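SufE-like protein, chloroplastic (Arabidopsis thaliana, PDB 4PUI) activates the cysteine desulfurases that supply sulfur for iron-sulfur clusters in chloroplasts and mitochondria, this chain being its C-terminal BolA-like domain. Local coordinates at residues E12-E17 against Y72-D77; H49-I54 against A85-A90; V55-Q60 against K91-V96. One frame throughout, in Å; residues are numbered along the deposited sequence.

Contact 1 of 3, residues E12-E17 against Y72-D77; sequences EKLEKE and YDLLQD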
loop_
_atom_site.group_PDB
_atom_site.type_symbol
_atom_site.label_atom_id
_atom_site.label_comp_id
_atom_site.label_asym_id
_atom_site.label_seq_id
_atom_site.Cartn_x
_atom_site.Cartn_y
_atom_site.Cartn_z
ATOM N N GLU A 12 -0.917 5.623 -7.181
ATOM C CA GLU A 12 -0.771 7.071 -7.345
ATOM C C GLU A 12 -0.767 7.811 -6.002
ATOM O O GLU A 12 -0.017 8.782 -5.818
ATOM C CB GLU A 12 -1.854 7.622 -8.277
ATOM C CG GLU A 12 -1.544 7.377 -9.744
ATOM C CD GLU A 12 -2.722 7.652 -10.656
ATOM O OE1 GLU A 12 -3.502 8.580 -10.354
ATOM O OE2 GLU A 12 -2.863 6.936 -11.675
ATOM N N LYS A 13 -1.600 7.356 -5.076
ATOM C CA LYS A 13 -1.688 7.975 -3.755
ATOM C C LYS A 13 -0.363 7.810 -3.005
ATOM O O LYS A 13 0.141 8.753 -2.400
ATOM C CB LYS A 13 -2.836 7.367 -2.953
ATOM C CG LYS A 13 -3.007 7.921 -1.530
ATOM C CD LYS A 13 -3.440 9.377 -1.538
ATOM C CE LYS A 13 -3.683 9.897 -0.130
ATOM N NZ LYS A 13 -5.122 9.874 0.262
ATOM N N LEU A 14 0.197 6.610 -3.044
ATOM C CA LEU A 14 1.455 6.379 -2.344
ATOM C C LEU A 14 2.611 7.131 -2.986
ATOM O O LEU A 14 3.481 7.643 -2.279
ATOM C CB LEU A 14 1.763 4.888 -2.276
ATOM C CG LEU A 14 0.692 4.076 -1.546
ATOM C CD1 LEU A 14 0.979 2.594 -1.673
ATOM C CD2 LEU A 14 0.586 4.484 -0.079
ATOM N N GLU A 15 2.629 7.181 -4.315
ATOM C CA GLU A 15 3.640 7.953 -5.036
ATOM C C GLU A 15 3.550 9.429 -4.646
ATOM O O GLU A 15 4.561 10.067 -4.356
ATOM C CB GLU A 15 3.472 7.805 -6.554
ATOM C CG GLU A 15 3.904 6.455 -7.093
ATOM C CD GLU A 15 3.564 6.257 -8.549
ATOM O OE1 GLU A 15 2.725 7.015 -9.078
ATOM O OE2 GLU A 15 4.143 5.338 -9.164
ATOM N N LYS A 16 2.333 9.960 -4.647
ATOM C CA LYS A 16 2.118 11.373 -4.372
ATOM C C LYS A 16 2.515 11.736 -2.944
ATOM O O LYS A 16 3.151 12.764 -2.712
ATOM C CB LYS A 16 0.656 11.750 -4.612
ATOM C CG LYS A 16 0.409 13.240 -4.486
ATOM C CD LYS A 16 -0.697 13.547 -3.499
ATOM C CE LYS A 16 -2.033 13.703 -4.198
ATOM N NZ LYS A 16 -2.996 14.461 -3.352
ATOM N N GLU A 17 2.151 10.894 -1.984
ATOM C CA GLU A 17 2.376 11.248 -0.580
ATOM C C GLU A 17 3.720 10.808 -0.013
ATOM O O GLU A 17 4.247 11.462 0.890
ATOM C CB GLU A 17 1.249 10.731 0.312
ATOM C CG GLU A 17 -0.089 11.433 0.059
ATOM C CD GLU A 17 -0.053 12.936 0.338
ATOM O OE1 GLU A 17 0.763 13.383 1.169
ATOM O OE2 GLU A 17 -0.847 13.678 -0.275
ATOM N N TYR A 72 -2.549 2.799 6.174
ATOM C CA TYR A 72 -3.985 2.605 6.297
ATOM C C TYR A 72 -4.696 3.963 6.262
ATOM O O TYR A 72 -5.737 4.117 5.614
ATOM C CB TYR A 72 -4.317 1.849 7.584
ATOM C CG TYR A 72 -4.608 0.386 7.353
ATOM C CD1 TYR A 72 -3.655 -0.464 6.796
ATOM C CD2 TYR A 72 -5.852 -0.134 7.662
ATOM C CE1 TYR A 72 -3.945 -1.806 6.576
ATOM C CE2 TYR A 72 -6.144 -1.453 7.449
ATOM C CZ TYR A 72 -5.197 -2.282 6.906
ATOM O OH TYR A 72 -5.532 -3.597 6.707
ATOM N N ASP A 73 -4.121 4.958 6.928
ATOM C CA ASP A 73 -4.730 6.291 6.933
ATOM C C ASP A 73 -4.767 6.900 5.533
ATOM O O ASP A 73 -5.767 7.499 5.124
ATOM C CB ASP A 73 -3.979 7.210 7.901
ATOM C CG ASP A 73 -4.417 8.659 7.794
ATOM O OD1 ASP A 73 -5.558 8.952 8.169
ATOM O OD2 ASP A 73 -3.616 9.509 7.340
ATOM N N LEU A 74 -3.673 6.753 4.791
ATOM C CA LEU A 74 -3.608 7.307 3.443
ATOM C C LEU A 74 -4.614 6.651 2.516
ATOM O O LEU A 74 -5.089 7.268 1.559
ATOM C CB LEU A 74 -2.217 7.108 2.848
ATOM C CG LEU A 74 -1.078 7.899 3.474
ATOM C CD1 LEU A 74 0.232 7.474 2.834
ATOM C CD2 LEU A 74 -1.304 9.395 3.319
ATOM N N LEU A 75 -4.923 5.389 2.789
ATOM C CA LEU A 75 -5.760 4.619 1.884
ATOM C C LEU A 75 -7.145 4.359 2.448
ATOM O O LEU A 75 -7.857 3.489 1.952
ATOM C CB LEU A 75 -5.082 3.292 1.534
ATOM C CG LEU A 75 -3.729 3.444 0.824
ATOM C CD1 LEU A 75 -3.098 2.087 0.553
ATOM C CD2 LEU A 75 -3.910 4.226 -0.465
ATOM N N GLN A 76 -7.538 5.123 3.465
ATOM C CA GLN A 76 -8.759 4.809 4.194
ATOM C C GLN A 76 -9.993 4.875 3.310
ATOM O O GLN A 76 -10.938 4.128 3.523
ATOM C CB GLN A 76 -8.929 5.706 5.422
ATOM C CG GLN A 76 -9.085 7.165 5.114
ATOM C CD GLN A 76 -9.261 7.984 6.376
ATOM O OE1 GLN A 76 -10.360 8.060 6.944
ATOM N NE2 GLN A 76 -8.179 8.600 6.827
ATOM N N ASP A 77 -9.979 5.734 2.298
ATOM C CA ASP A 77 -11.177 5.856 1.458
ATOM C C ASP A 77 -11.413 4.583 0.651
ATOM O O ASP A 77 -12.552 4.220 0.386
ATOM C CB ASP A 77 -11.096 7.082 0.559
ATOM C CG ASP A 77 -11.363 8.364 1.321
ATOM O OD1 ASP A 77 -12.132 8.316 2.306
ATOM O OD2 ASP A 77 -10.800 9.411 0.944
#
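Lys13 reaches from helix 5-18 to the C-terminal end of helix 64-74, lying over Leu75 on its way to the backbone of Leu74. With CG anti to the backbone N (chi1 179°), that atom is set beside the CD2 methyl of Leu75. CB and CG run past this methyl, with Lys13 CG 4.0 Å from Leu75 CD2, the two side chains sliding by each other in opposite directions. A bend at chi2 (67°) then takes CD off a fully extended course, leaving Lys13 CD 4.1 Å from Leu74 O, and Lys13 CE closes to 3.4 Å from Leu74 O. A last turn at chi4 (-98°) places the tip, where Lys13 NZ donates to Leu74 O over 2.9 Å, in the carbonyl plane and on a lone pair. Leu74 itself points toward helix 5-18 and splits its methyls: CD2 meets Glu17 CG at 4.0 Å, whereas CD1 faces Leu14 CD2 at 4.2 Å. Deeper down, Leu14 CD2 and Leu75 CD1 approach to 4.4 Å, and both leucines continue onto Leu52 of the sheet. Leu75 is where the helix breaks before the short helix 76-79. The amine thus meets a carbonyl at a helix C-terminus, where the helix dipole would probably favour a positive charge, while its aliphatic stem packs on Leu75, which continues onto the sheet.

Contact 2 of 3, residues H49-I54 against A85-A90; sequences HFNLRI and ALSIVA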
loop_
_atom_site.group_PDB
_atom_site.type_symbol
_atom_site.label_atom_id
_atom_site.label_comp_id
_atom_site.label_asym_id
_atom_site.label_seq_id
_atom_site.Cartn_x
_atom_site.Cartn_y
_atom_site.Cartn_z
ATOM N N HIS A 49 -7.850 -7.284 -2.211
ATOM C CA HIS A 49 -6.632 -7.590 -1.472
ATOM C C HIS A 49 -5.387 -7.198 -2.252
ATOM O O HIS A 49 -5.229 -7.585 -3.407
ATOM C CB HIS A 49 -6.569 -9.086 -1.159
ATOM C CG HIS A 49 -7.630 -9.548 -0.212
ATOM N ND1 HIS A 49 -8.950 -9.681 -0.580
ATOM C CD2 HIS A 49 -7.567 -9.904 1.095
ATOM C CE1 HIS A 49 -9.655 -10.099 0.456
ATOM N NE2 HIS A 49 -8.840 -10.238 1.486
ATOM N N PHE A 50 -4.504 -6.433 -1.614
ATOM C CA PHE A 50 -3.236 -6.065 -2.229
ATOM C C PHE A 50 -2.079 -6.324 -1.282
ATOM O O PHE A 50 -2.232 -6.228 -0.066
ATOM C CB PHE A 50 -3.211 -4.588 -2.618
ATOM C CG PHE A 50 -4.160 -4.234 -3.728
ATOM C CD1 PHE A 50 -5.502 -4.006 -3.471
ATOM C CD2 PHE A 50 -3.698 -4.127 -5.036
ATOM C CE1 PHE A 50 -6.380 -3.685 -4.510
ATOM C CE2 PHE A 50 -4.556 -3.798 -6.073
ATOM C CZ PHE A 50 -5.908 -3.575 -5.808
ATOM N N ASN A 51 -0.929 -6.663 -1.859
ATOM C CA ASN A 51 0.334 -6.637 -1.137
ATOM C C ASN A 51 1.055 -5.364 -1.529
ATOM O O ASN A 51 1.176 -5.063 -2.716
ATOM C CB ASN A 51 1.222 -7.842 -1.495
ATOM C CG ASN A 51 0.625 -9.177 -1.060
ATOM O OD1 ASN A 51 -0.106 -9.246 -0.074
ATOM N ND2 ASN A 51 0.945 -10.240 -1.792
ATOM N N LEU A 52 1.535 -4.617 -0.537
ATOM C CA LEU A 52 2.298 -3.394 -0.787
ATOM C C LEU A 52 3.728 -3.537 -0.254
ATOM O O LEU A 52 3.925 -3.975 0.878
ATOM C CB LEU A 52 1.655 -2.224 -0.066
ATOM C CG LEU A 52 0.185 -1.937 -0.351
ATOM C CD1 LEU A 52 -0.296 -0.729 0.448
ATOM C CD2 LEU A 52 -0.025 -1.701 -1.835
ATOM N N ARG A 53 4.714 -3.165 -1.068
ATOM C CA ARG A 53 6.079 -3.031 -0.575
ATOM C C ARG A 53 6.524 -1.612 -0.874
ATOM O O ARG A 53 6.555 -1.198 -2.032
ATOM C CB ARG A 53 7.029 -4.033 -1.231
ATOM C CG ARG A 53 8.470 -3.945 -0.689
ATOM C CD ARG A 53 9.395 -4.869 -1.457
ATOM N NE ARG A 53 10.767 -4.887 -0.950
ATOM C CZ ARG A 53 11.712 -4.043 -1.345
ATOM N NH1 ARG A 53 11.420 -3.100 -2.221
ATOM N NH2 ARG A 53 12.950 -4.140 -0.861
ATOM N N ILE A 54 6.827 -0.859 0.179
ATOM C CA ILE A 54 7.143 0.558 0.035
ATOM C C ILE A 54 8.458 0.866 0.706
ATOM O O ILE A 54 8.615 0.604 1.891
ATOM C CB ILE A 54 6.069 1.426 0.710
ATOM C CG1 ILE A 54 4.684 0.902 0.343
ATOM C CG2 ILE A 54 6.241 2.933 0.350
ATOM C CD1 ILE A 54 3.556 1.523 1.161
ATOM N N ALA A 85 -8.265 -5.853 2.539
ATOM C CA ALA A 85 -7.023 -6.083 3.269
ATOM C C ALA A 85 -5.816 -5.566 2.521
ATOM O O ALA A 85 -5.746 -5.652 1.294
ATOM C CB ALA A 85 -6.856 -7.562 3.560
ATOM N N LEU A 86 -4.862 -5.039 3.276
ATOM C CA LEU A 86 -3.565 -4.675 2.729
ATOM C C LEU A 86 -2.480 -5.401 3.510
ATOM O O LEU A 86 -2.439 -5.328 4.738
ATOM C CB LEU A 86 -3.319 -3.173 2.833
ATOM C CG LEU A 86 -4.211 -2.265 1.996
ATOM C CD1 LEU A 86 -4.116 -0.833 2.496
ATOM C CD2 LEU A 86 -3.824 -2.370 0.537
ATOM N N SER A 87 -1.597 -6.074 2.793
ATOM C CA SER A 87 -0.428 -6.675 3.417
ATOM C C SER A 87 0.774 -5.748 3.183
ATOM O O SER A 87 1.225 -5.589 2.052
ATOM C CB SER A 87 -0.173 -8.055 2.823
ATOM O OG SER A 87 1.023 -8.613 3.330
ATOM N N ILE A 88 1.293 -5.159 4.253
ATOM C CA ILE A 88 2.234 -4.049 4.125
ATOM C C ILE A 88 3.665 -4.418 4.524
ATOM O O ILE A 88 3.886 -4.969 5.596
ATOM C CB ILE A 88 1.762 -2.863 4.959
ATOM C CG1 ILE A 88 0.435 -2.342 4.402
ATOM C CG2 ILE A 88 2.833 -1.751 4.992
ATOM C CD1 ILE A 88 -0.263 -1.347 5.294
ATOM N N VAL A 89 4.620 -4.125 3.640
ATOM C CA VAL A 89 6.037 -4.132 3.995
ATOM C C VAL A 89 6.480 -2.701 3.778
ATOM O O VAL A 89 6.339 -2.173 2.679
ATOM C CB VAL A 89 6.874 -5.092 3.115
ATOM C CG1 VAL A 89 8.376 -4.906 3.385
ATOM C CG2 VAL A 89 6.481 -6.536 3.390
ATOM N N ALA A 90 6.952 -2.063 4.840
ATOM C CA ALA A 90 7.331 -0.658 4.780
ATOM C C ALA A 90 8.719 -0.485 5.363
ATOM O O ALA A 90 8.929 -0.715 6.564
ATOM C CB ALA A 90 6.330 0.197 5.546
#
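Leu52 and Leu86 form the apolar centre, on the face of the sheet that the helices cover. Leu86 CD2 fits between two neighbours on strand 49-55, lying 3.9 Å from Leu52 CD1 and equally 3.9 Å from Phe50 CB. The phenyl ring of Phe50 turns off toward Ile10 and Val25 instead of following its CB to Leu86. The same Leu52 CD1 methyl also comes within 4.3 Å of Ile88 CG1, and Ile71 of helix 64-74 packs on both residues. Between the strands runs a regular parallel ladder, its axes 4.7 Å apart and 14° from parallel. Phe50, Leu52 and Ile54 donate to Ala85 O, Ser87 O and Val89 O, and Ser87 N and Val89 N answer to Phe50 O and Leu52 O; the bond from Phe50 N to Ala85 O is the longest of the five at 3.3 Å. The opposite face carries His49, Asn51 and Arg53 beside Ala85, Ser87 and Val89. His49 CD2 lies 3.5 Å from Ala85 CB, which stands off the imidazole plane, with Ala85 N over the ring's face. Asn51 OD1 turns toward Ser87, 3.1 Å from Ser87 CB, while Asn51 ND2 is bonded to Glu26. Arg53 CG passes Val89 CG1 at 4.2 Å; the chain is extended to NE, and NH1 forms a salt bridge with Glu22. The sheet is therefore two-sided: aliphatic groups pack under the helices, Asn51 and Arg53 find their strongest polar partners on strand 22-27, and the ladder and apolar contacts together hold strand 85-91.

Contact 3 of 3, residues V55-Q60 against K91-V96; sequences VSDAFQ and KTPAEV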
loop_
_atom_site.group_PDB
_atom_site.type_symbol
_atom_site.label_atom_id
_atom_site.label_comp_id
_atom_site.label_asym_id
_atom_site.label_seq_id
_atom_site.Cartn_x
_atom_site.Cartn_y
_atom_site.Cartn_z
ATOM N N VAL A 55 9.384 1.447 -0.052
ATOM C CA VAL A 55 10.626 1.958 0.525
ATOM C C VAL A 55 10.601 3.487 0.439
ATOM O O VAL A 55 10.617 4.056 -0.654
ATOM C CB VAL A 55 11.871 1.398 -0.187
ATOM C CG1 VAL A 55 13.128 1.863 0.535
ATOM C CG2 VAL A 55 11.819 -0.134 -0.233
ATOM N N SER A 56 10.510 4.148 1.592
ATOM C CA SER A 56 10.368 5.609 1.616
ATOM C C SER A 56 11.072 6.210 2.808
ATOM O O SER A 56 11.041 5.624 3.897
ATOM C CB SER A 56 8.890 6.012 1.687
ATOM O OG SER A 56 8.714 7.419 1.839
ATOM N N ASP A 57 11.653 7.396 2.591
ATOM C CA ASP A 57 12.190 8.262 3.641
ATOM C C ASP A 57 11.184 8.525 4.754
ATOM O O ASP A 57 11.562 8.743 5.910
ATOM C CB ASP A 57 12.489 9.644 3.059
ATOM C CG ASP A 57 13.711 9.674 2.212
ATOM O OD1 ASP A 57 14.398 8.640 2.120
ATOM O OD2 ASP A 57 13.989 10.756 1.649
ATOM N N ALA A 58 9.908 8.568 4.382
ATOM C CA ALA A 58 8.853 9.020 5.283
ATOM C C ALA A 58 8.679 8.112 6.493
ATOM O O ALA A 58 8.074 8.508 7.480
ATOM C CB ALA A 58 7.533 9.172 4.519
ATOM N N PHE A 59 9.208 6.888 6.412
ATOM C CA PHE A 59 9.102 5.927 7.499
ATOM C C PHE A 59 10.193 6.057 8.560
ATOM O O PHE A 59 10.141 5.375 9.581
ATOM C CB PHE A 59 9.130 4.498 6.961
ATOM C CG PHE A 59 8.049 4.197 5.975
ATOM C CD1 PHE A 59 6.746 4.606 6.198
ATOM C CD2 PHE A 59 8.346 3.502 4.816
ATOM C CE1 PHE A 59 5.755 4.315 5.269
ATOM C CE2 PHE A 59 7.371 3.211 3.886
ATOM C CZ PHE A 59 6.069 3.617 4.113
ATOM N N GLN A 60 11.184 6.908 8.320
ATOM C CA GLN A 60 12.245 7.119 9.292
ATOM C C GLN A 60 11.701 7.490 10.661
ATOM O O GLN A 60 10.907 8.429 10.795
ATOM C CB GLN A 60 13.175 8.227 8.820
ATOM C CG GLN A 60 14.085 7.846 7.681
ATOM C CD GLN A 60 14.901 9.027 7.213
ATOM O OE1 GLN A 60 14.366 10.115 6.985
ATOM N NE2 GLN A 60 16.205 8.835 7.092
ATOM N N LYS A 91 9.660 -0.082 4.517
ATOM C CA LYS A 91 11.055 0.049 4.925
ATOM C C LYS A 91 11.602 1.406 4.554
ATOM O O LYS A 91 11.121 2.052 3.629
ATOM C CB LYS A 91 11.910 -1.011 4.240
ATOM C CG LYS A 91 11.390 -2.419 4.428
ATOM C CD LYS A 91 12.338 -3.449 3.834
ATOM C CE LYS A 91 11.907 -4.841 4.260
ATOM N NZ LYS A 91 13.068 -5.697 4.627
ATOM N N THR A 92 12.642 1.827 5.253
ATOM C CA THR A 92 13.386 3.002 4.808
ATOM C C THR A 92 14.498 2.539 3.868
ATOM O O THR A 92 14.841 1.358 3.854
ATOM C CB THR A 92 14.015 3.733 5.993
ATOM O OG1 THR A 92 14.953 2.861 6.620
ATOM C CG2 THR A 92 12.949 4.112 7.008
ATOM N N PRO A 93 15.054 3.458 3.064
ATOM C CA PRO A 93 16.166 3.034 2.210
ATOM C C PRO A 93 17.312 2.421 3.024
ATOM O O PRO A 93 17.959 1.478 2.561
ATOM C CB PRO A 93 16.595 4.341 1.542
ATOM C CG PRO A 93 15.313 5.120 1.431
ATOM C CD PRO A 93 14.570 4.808 2.713
ATOM N N ALA A 94 17.534 2.925 4.237
ATOM C CA ALA A 94 18.635 2.436 5.076
ATOM C C ALA A 94 18.443 0.992 5.534
ATOM O O ALA A 94 19.393 0.325 5.952
ATOM C CB ALA A 94 18.831 3.353 6.277
ATOM N N GLU A 95 17.207 0.511 5.450
ATOM C CA GLU A 95 16.852 -0.810 5.970
ATOM C C GLU A 95 16.881 -1.944 4.940
ATOM O O GLU A 95 16.735 -3.116 5.297
ATOM C CB GLU A 95 15.468 -0.755 6.630
ATOM C CG GLU A 95 15.437 0.050 7.906
ATOM C CD GLU A 95 14.033 0.366 8.368
ATOM O OE1 GLU A 95 13.067 0.067 7.625
ATOM O OE2 GLU A 95 13.911 0.919 9.476
ATOM N N VAL A 96 17.057 -1.617 3.667
ATOM C CA VAL A 96 16.973 -2.664 2.654
ATOM C C VAL A 96 18.329 -3.344 2.466
ATOM O O VAL A 96 19.305 -2.990 3.134
ATOM C CB VAL A 96 16.430 -2.139 1.309
ATOM C CG1 VAL A 96 15.128 -1.391 1.524
ATOM C CG2 VAL A 96 17.449 -1.254 0.623
#
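Lys91 O is approached by three groups of 55-60 at once, where the parallel strand pair ends. Ser56 N donates to Lys91 O over 3.0 Å, nearly along the C=O axis; Val55 CA makes a close C-H...O contact with Lys91 O at 3.1 Å; and Lys91 O lies at the edge of the Phe59 ring, in its plane, 3.3 Å from Phe59 CD2. Beyond this carbonyl, Thr92 turns its CG2 methyl to the backbone where Phe59 passes into Gln60, 3.6 Å from Gln60 N. On the other flank Val55 CG1, anti to its own backbone N (chi1 -175°), rests over the start of Pro93 and touches Val96 CG1 at 3.9 Å. Each segment goes on into a short 3-10 segment; Ser56 OG accepts from Ala58 N, an ST turn, and is also bonded to Leu18 O, and Glu95 OE1 takes the Thr92 N-H from above the carboxylate plane while also pairing with Arg67. An alanine at Phe59 would lose the ring edge at Lys91 O and would probably leave a gap beside Ile71 and Ala90. One N-H bond, one C-H...O contact and a ring edge thus meet at a single carbonyl, joining the ends of strands 49-55 and 85-91 where 55-60 leads on toward helix 64-74.

Contact 2 pairs the middle strand 49-55 with the edge strand 85-91, and the other two extend from it. Contact 1, with its centre about 12 Å from that of contact 2, joins helix 5-18 to the junction of helices 64-74 and 76-79 and touches the strands through Leu75 and Tyr72. Contact 3, its centre about 15 Å from that of contact 2, begins with the last residues of both strands and goes on into the loops after them, with Ile54 O and Lys91 N probably hydrogen-bonded across the join. The centres of contacts 1 and 3 lie about 17 Å apart, and the two do not touch. Along the chain the segments run 12-17, 49-54, 55-60, 72-77, 85-90, 91-96, so each contact interleaves with the others and the BolA domain closes as a single compact alpha/beta unit.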